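Local atomic coordinates of leucine-rich repeat protein TpLRR (Treponema pallidum, PDB entry 6MLX), a protein that is of unknown function but folds as a leucine-rich repeat solenoid of the BspA type and is probably secreted into the periplasm. Residues A[131-143]-A[156-168]. Numbering follows the deposited sequence.
Sequences VVLPNSVKEIGSG and LPVGVKNLADGLF
Two waters lie within hydrogen-bonding distance of Ile140 O: one ties it to Asn162 ND2, while the other, 2.8 Å from Ile140 O, accepts from Ala164 N. Water thus fills in between strands 139-140 and 162-163, which do not pair directly here. Direct bonds lie to either end of this wet stretch. At one, Val158 N donates a hydrogen bond to Asn135 OD1 at 2.8 Å, approaching from above the carbonyl plane, 44° out of it. Asn135 CG stands anti to its own carbonyl carbon (chi1 -70°), which carries the amide across to Val158, whose CB and CG1 pack against it; a water bridges Asn135 O to Gly159 N beside this bond. Next to the Asn135 bond the Pro157 ring lies against the turn 134-137, its CB 3.5 Å from Pro134 O, with CD beside Leu133 CB and CG beside Val137 CB; Ile140 CD1 reaches toward CD and CG of Pro157, a loose contact at 4.2 Å. At the other end Gly143 N donates to Asp165 O over 2.8 Å, head-on to the carbonyl oxygen, though bent at the hydrogen (140°), and Gly143 CA makes a CH...O contact of 3.3 Å with Gly166 O. The other Ile140 branch, CG2, crosses Leu167 CD1 at 3.8 Å, and Ala164 CB nestles against Ser142 N. The two segments are matching parts of successive solenoid coils. Strand 130-132 pairs in parallel with 153-155, and 139-140 with 116-117 of the preceding coil, while Asp165 OD1 accepts a hydrogen bond from Val188 N and Leu156 packs on Leu177 of strand 176-178.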
loop_
_atom_site.group_PDB
_atom_site.type_symbol
_atom_site.label_atom_id
_atom_site.label_comp_id
_atom_site.label_asym_id
_atom_site.label_seq_id
_atom_site.Cartn_x
_atom_site.Cartn_y
_atom_site.Cartn_z
ATOM N N VAL A 131 -7.737 0.799 7.168
ATOM C CA VAL A 131 -6.986 1.691 6.287
ATOM C C VAL A 131 -7.777 2.974 6.083
ATOM O O VAL A 131 -9.003 2.965 5.917
ATOM C CB VAL A 131 -6.582 1.061 4.925
ATOM C CG1 VAL A 131 -7.043 -0.349 4.792
ATOM C CG2 VAL A 131 -7.023 1.919 3.726
ATOM N N VAL A 132 -7.051 4.078 6.148
ATOM C CA VAL A 132 -7.582 5.409 5.927
ATOM C C VAL A 132 -6.826 5.980 4.748
ATOM O O VAL A 132 -5.609 6.166 4.821
ATOM C CB VAL A 132 -7.416 6.298 7.166
ATOM C CG1 VAL A 132 -7.813 7.729 6.841
ATOM C CG2 VAL A 132 -8.234 5.725 8.322
ATOM N N LEU A 133 -7.535 6.241 3.667
ATOM C CA LEU A 133 -6.903 6.793 2.482
ATOM C C LEU A 133 -7.047 8.310 2.521
ATOM O O LEU A 133 -8.177 8.810 2.532
ATOM C CB LEU A 133 -7.530 6.215 1.222
ATOM C CG LEU A 133 -7.429 4.682 1.076
ATOM C CD1 LEU A 133 -8.305 4.147 -0.049
ATOM C CD2 LEU A 133 -5.974 4.239 0.875
ATOM N N PRO A 134 -5.952 9.068 2.577
ATOM C CA PRO A 134 -6.055 10.535 2.577
ATOM C C PRO A 134 -6.678 11.067 1.293
ATOM O O PRO A 134 -6.728 10.395 0.261
ATOM C CB PRO A 134 -4.596 10.995 2.705
ATOM C CG PRO A 134 -3.857 9.782 3.216
ATOM C CD PRO A 134 -4.556 8.613 2.610
ATOM N N ASN A 135 -7.149 12.314 1.363
ATOM C CA ASN A 135 -7.789 12.916 0.199
ATOM C C ASN A 135 -6.802 13.166 -0.944
ATOM O O ASN A 135 -7.233 13.318 -2.089
ATOM C CB ASN A 135 -8.504 14.210 0.605
ATOM C CG ASN A 135 -9.756 13.956 1.472
ATOM O OD1 ASN A 135 -10.333 12.868 1.450
ATOM N ND2 ASN A 135 -10.172 14.970 2.225
ATOM N N SER A 136 -5.494 13.178 -0.664
ATOM C CA SER A 136 -4.480 13.316 -1.708
ATOM C C SER A 136 -4.461 12.134 -2.673
ATOM O O SER A 136 -3.967 12.273 -3.799
ATOM C CB SER A 136 -3.098 13.460 -1.074
ATOM O OG SER A 136 -2.796 12.361 -0.212
ATOM N N VAL A 137 -4.971 10.975 -2.255
ATOM C CA VAL A 137 -4.885 9.766 -3.068
ATOM C C VAL A 137 -5.836 9.920 -4.252
ATOM O O VAL A 137 -7.060 9.910 -4.089
ATOM C CB VAL A 137 -5.200 8.513 -2.244
ATOM C CG1 VAL A 137 -5.130 7.267 -3.120
ATOM C CG2 VAL A 137 -4.234 8.403 -1.059
ATOM N N LYS A 138 -5.265 10.080 -5.444
ATOM C CA LYS A 138 -6.023 10.298 -6.666
ATOM C C LYS A 138 -6.210 9.029 -7.490
ATOM O O LYS A 138 -7.133 8.973 -8.298
ATOM C CB LYS A 138 -5.325 11.354 -7.546
ATOM C CG LYS A 138 -5.188 12.726 -6.906
ATOM C CD LYS A 138 -4.261 13.649 -7.724
ATOM C CE LYS A 138 -4.332 15.103 -7.227
ATOM N NZ LYS A 138 -4.086 15.209 -5.768
ATOM N N GLU A 139 -5.361 8.022 -7.306
ATOM C CA GLU A 139 -5.329 6.848 -8.176
ATOM C C GLU A 139 -5.139 5.597 -7.325
ATOM O O GLU A 139 -4.165 5.506 -6.573
ATOM C CB GLU A 139 -4.205 6.998 -9.204
ATOM C CG GLU A 139 -3.992 5.830 -10.139
ATOM C CD GLU A 139 -2.948 6.140 -11.201
ATOM O OE1 GLU A 139 -2.507 5.186 -11.866
ATOM O OE2 GLU A 139 -2.565 7.335 -11.359
ATOM N N ILE A 140 -6.063 4.642 -7.440
ATOM C CA ILE A 140 -6.009 3.374 -6.714
ATOM C C ILE A 140 -6.251 2.237 -7.699
ATOM O O ILE A 140 -7.350 2.116 -8.249
ATOM C CB ILE A 140 -7.046 3.307 -5.581
ATOM C CG1 ILE A 140 -6.969 4.547 -4.687
ATOM C CG2 ILE A 140 -6.827 2.038 -4.762
ATOM C CD1 ILE A 140 -8.172 4.712 -3.777
ATOM N N GLY A 141 -5.247 1.373 -7.876
ATOM C CA GLY A 141 -5.311 0.338 -8.883
ATOM C C GLY A 141 -6.222 -0.823 -8.519
ATOM O O GLY A 141 -6.662 -0.990 -7.376
ATOM N N SER A 142 -6.492 -1.648 -9.531
ATOM C CA SER A 142 -7.345 -2.809 -9.344
ATOM C C SER A 142 -6.719 -3.784 -8.348
ATOM O O SER A 142 -5.496 -3.880 -8.221
ATOM C CB SER A 142 -7.598 -3.487 -10.692
ATOM O OG SER A 142 -6.403 -4.030 -11.191
ATOM N N GLY A 143 -7.579 -4.478 -7.600
ATOM C CA GLY A 143 -7.124 -5.450 -6.622
ATOM C C GLY A 143 -6.265 -4.911 -5.492
ATOM O O GLY A 143 -5.576 -5.694 -4.825
ATOM N N LEU A 156 -12.389 5.964 2.140
ATOM C CA LEU A 156 -11.989 6.344 0.799
ATOM C C LEU A 156 -11.591 7.818 0.747
ATOM O O LEU A 156 -12.012 8.616 1.592
ATOM C CB LEU A 156 -13.136 6.083 -0.170
ATOM C CG LEU A 156 -13.567 4.624 -0.340
ATOM C CD1 LEU A 156 -14.914 4.583 -1.033
ATOM C CD2 LEU A 156 -12.534 3.861 -1.137
ATOM N N PRO A 157 -10.783 8.208 -0.246
ATOM C CA PRO A 157 -10.549 9.641 -0.474
ATOM C C PRO A 157 -11.864 10.315 -0.846
ATOM O O PRO A 157 -12.720 9.726 -1.506
ATOM C CB PRO A 157 -9.559 9.665 -1.650
ATOM C CG PRO A 157 -9.104 8.274 -1.833
ATOM C CD PRO A 157 -10.192 7.390 -1.316
ATOM N N VAL A 158 -12.016 11.569 -0.429
ATOM C CA VAL A 158 -13.287 12.267 -0.623
ATOM C C VAL A 158 -13.664 12.352 -2.109
ATOM O O VAL A 158 -14.838 12.224 -2.469
ATOM C CB VAL A 158 -13.239 13.656 0.054
ATOM C CG1 VAL A 158 -12.537 14.660 -0.813
ATOM C CG2 VAL A 158 -14.625 14.135 0.378
ATOM N N GLY A 159 -12.699 12.542 -2.994
ATOM C CA GLY A 159 -13.102 12.801 -4.366
ATOM C C GLY A 159 -13.133 11.603 -5.298
ATOM O O GLY A 159 -13.206 11.771 -6.525
ATOM N N VAL A 160 -13.093 10.390 -4.733
ATOM C CA VAL A 160 -12.791 9.203 -5.533
ATOM C C VAL A 160 -13.827 9.020 -6.633
ATOM O O VAL A 160 -15.038 9.065 -6.393
ATOM C CB VAL A 160 -12.686 7.955 -4.637
ATOM C CG1 VAL A 160 -13.903 7.796 -3.762
ATOM C CG2 VAL A 160 -12.487 6.721 -5.487
ATOM N N LYS A 161 -13.348 8.812 -7.860
ATOM C CA LYS A 161 -14.241 8.738 -9.006
ATOM C C LYS A 161 -14.587 7.316 -9.442
ATOM O O LYS A 161 -15.660 7.109 -10.016
ATOM C CB LYS A 161 -13.639 9.510 -10.185
ATOM C CG LYS A 161 -13.369 10.941 -9.811
ATOM C CD LYS A 161 -13.327 11.839 -10.999
ATOM C CE LYS A 161 -11.938 11.970 -11.500
ATOM N NZ LYS A 161 -11.836 13.327 -12.098
ATOM N N ASN A 162 -13.732 6.338 -9.165
ATOM C CA ASN A 162 -14.025 4.963 -9.529
ATOM C C ASN A 162 -13.467 4.034 -8.464
ATOM O O ASN A 162 -12.458 4.338 -7.824
ATOM C CB ASN A 162 -13.403 4.599 -10.880
ATOM C CG ASN A 162 -11.889 4.710 -10.857
ATOM O OD1 ASN A 162 -11.340 5.705 -10.394
ATOM N ND2 ASN A 162 -11.206 3.679 -11.351
ATOM N N LEU A 163 -14.128 2.896 -8.291
ATOM C CA LEU A 163 -13.583 1.778 -7.530
ATOM C C LEU A 163 -13.135 0.723 -8.543
ATOM O O LEU A 163 -13.965 0.118 -9.232
ATOM C CB LEU A 163 -14.606 1.221 -6.544
ATOM C CG LEU A 163 -15.122 2.238 -5.521
ATOM C CD1 LEU A 163 -16.099 1.581 -4.578
ATOM C CD2 LEU A 163 -13.977 2.851 -4.743
ATOM N N ALA A 164 -11.825 0.509 -8.629
ATOM C CA ALA A 164 -11.240 -0.297 -9.691
ATOM C C ALA A 164 -11.643 -1.769 -9.560
ATOM O O ALA A 164 -12.181 -2.218 -8.540
ATOM C CB ALA A 164 -9.718 -0.166 -9.677
ATOM N N ASP A 165 -11.340 -2.526 -10.617
ATOM C CA ASP A 165 -11.663 -3.945 -10.688
ATOM C C ASP A 165 -11.155 -4.696 -9.462
ATOM O O ASP A 165 -9.991 -4.567 -9.076
ATOM C CB ASP A 165 -11.045 -4.569 -11.945
ATOM C CG ASP A 165 -11.698 -4.095 -13.247
ATOM O OD1 ASP A 165 -12.711 -3.362 -13.242
ATOM O OD2 ASP A 165 -11.182 -4.502 -14.300
ATOM N N GLY A 166 -12.034 -5.492 -8.865
ATOM C CA GLY A 166 -11.666 -6.360 -7.760
ATOM C C GLY A 166 -10.996 -5.662 -6.590
ATOM O O GLY A 166 -10.220 -6.286 -5.861
ATOM N N LEU A 167 -11.291 -4.368 -6.404
ATOM C CA LEU A 167 -10.593 -3.580 -5.385
ATOM C C LEU A 167 -10.655 -4.254 -4.014
ATOM O O LEU A 167 -9.639 -4.374 -3.331
ATOM C CB LEU A 167 -11.169 -2.162 -5.320
ATOM C CG LEU A 167 -10.555 -1.217 -4.281
ATOM C CD1 LEU A 167 -9.072 -1.022 -4.544
ATOM C CD2 LEU A 167 -11.270 0.106 -4.296
ATOM N N PHE A 168 -11.834 -4.729 -3.612
ATOM C CA PHE A 168 -12.017 -5.380 -2.315
ATOM C C PHE A 168 -12.366 -6.863 -2.451
ATOM O O PHE A 168 -13.026 -7.438 -1.578
ATOM C CB PHE A 168 -13.090 -4.655 -1.498
ATOM C CG PHE A 168 -12.773 -3.212 -1.227
ATOM C CD1 PHE A 168 -11.707 -2.863 -0.398
ATOM C CD2 PHE A 168 -13.535 -2.202 -1.800
ATOM C CE1 PHE A 168 -11.417 -1.533 -0.142
ATOM C CE2 PHE A 168 -13.245 -0.861 -1.553
ATOM C CZ PHE A 168 -12.178 -0.531 -0.734
HETATM O O HOH W 1 -9.903 13.321 -2.949
HETATM O O HOH W 2 -8.414 3.174 -10.818
HETATM O O HOH W 3 -10.061 2.469 -7.521
#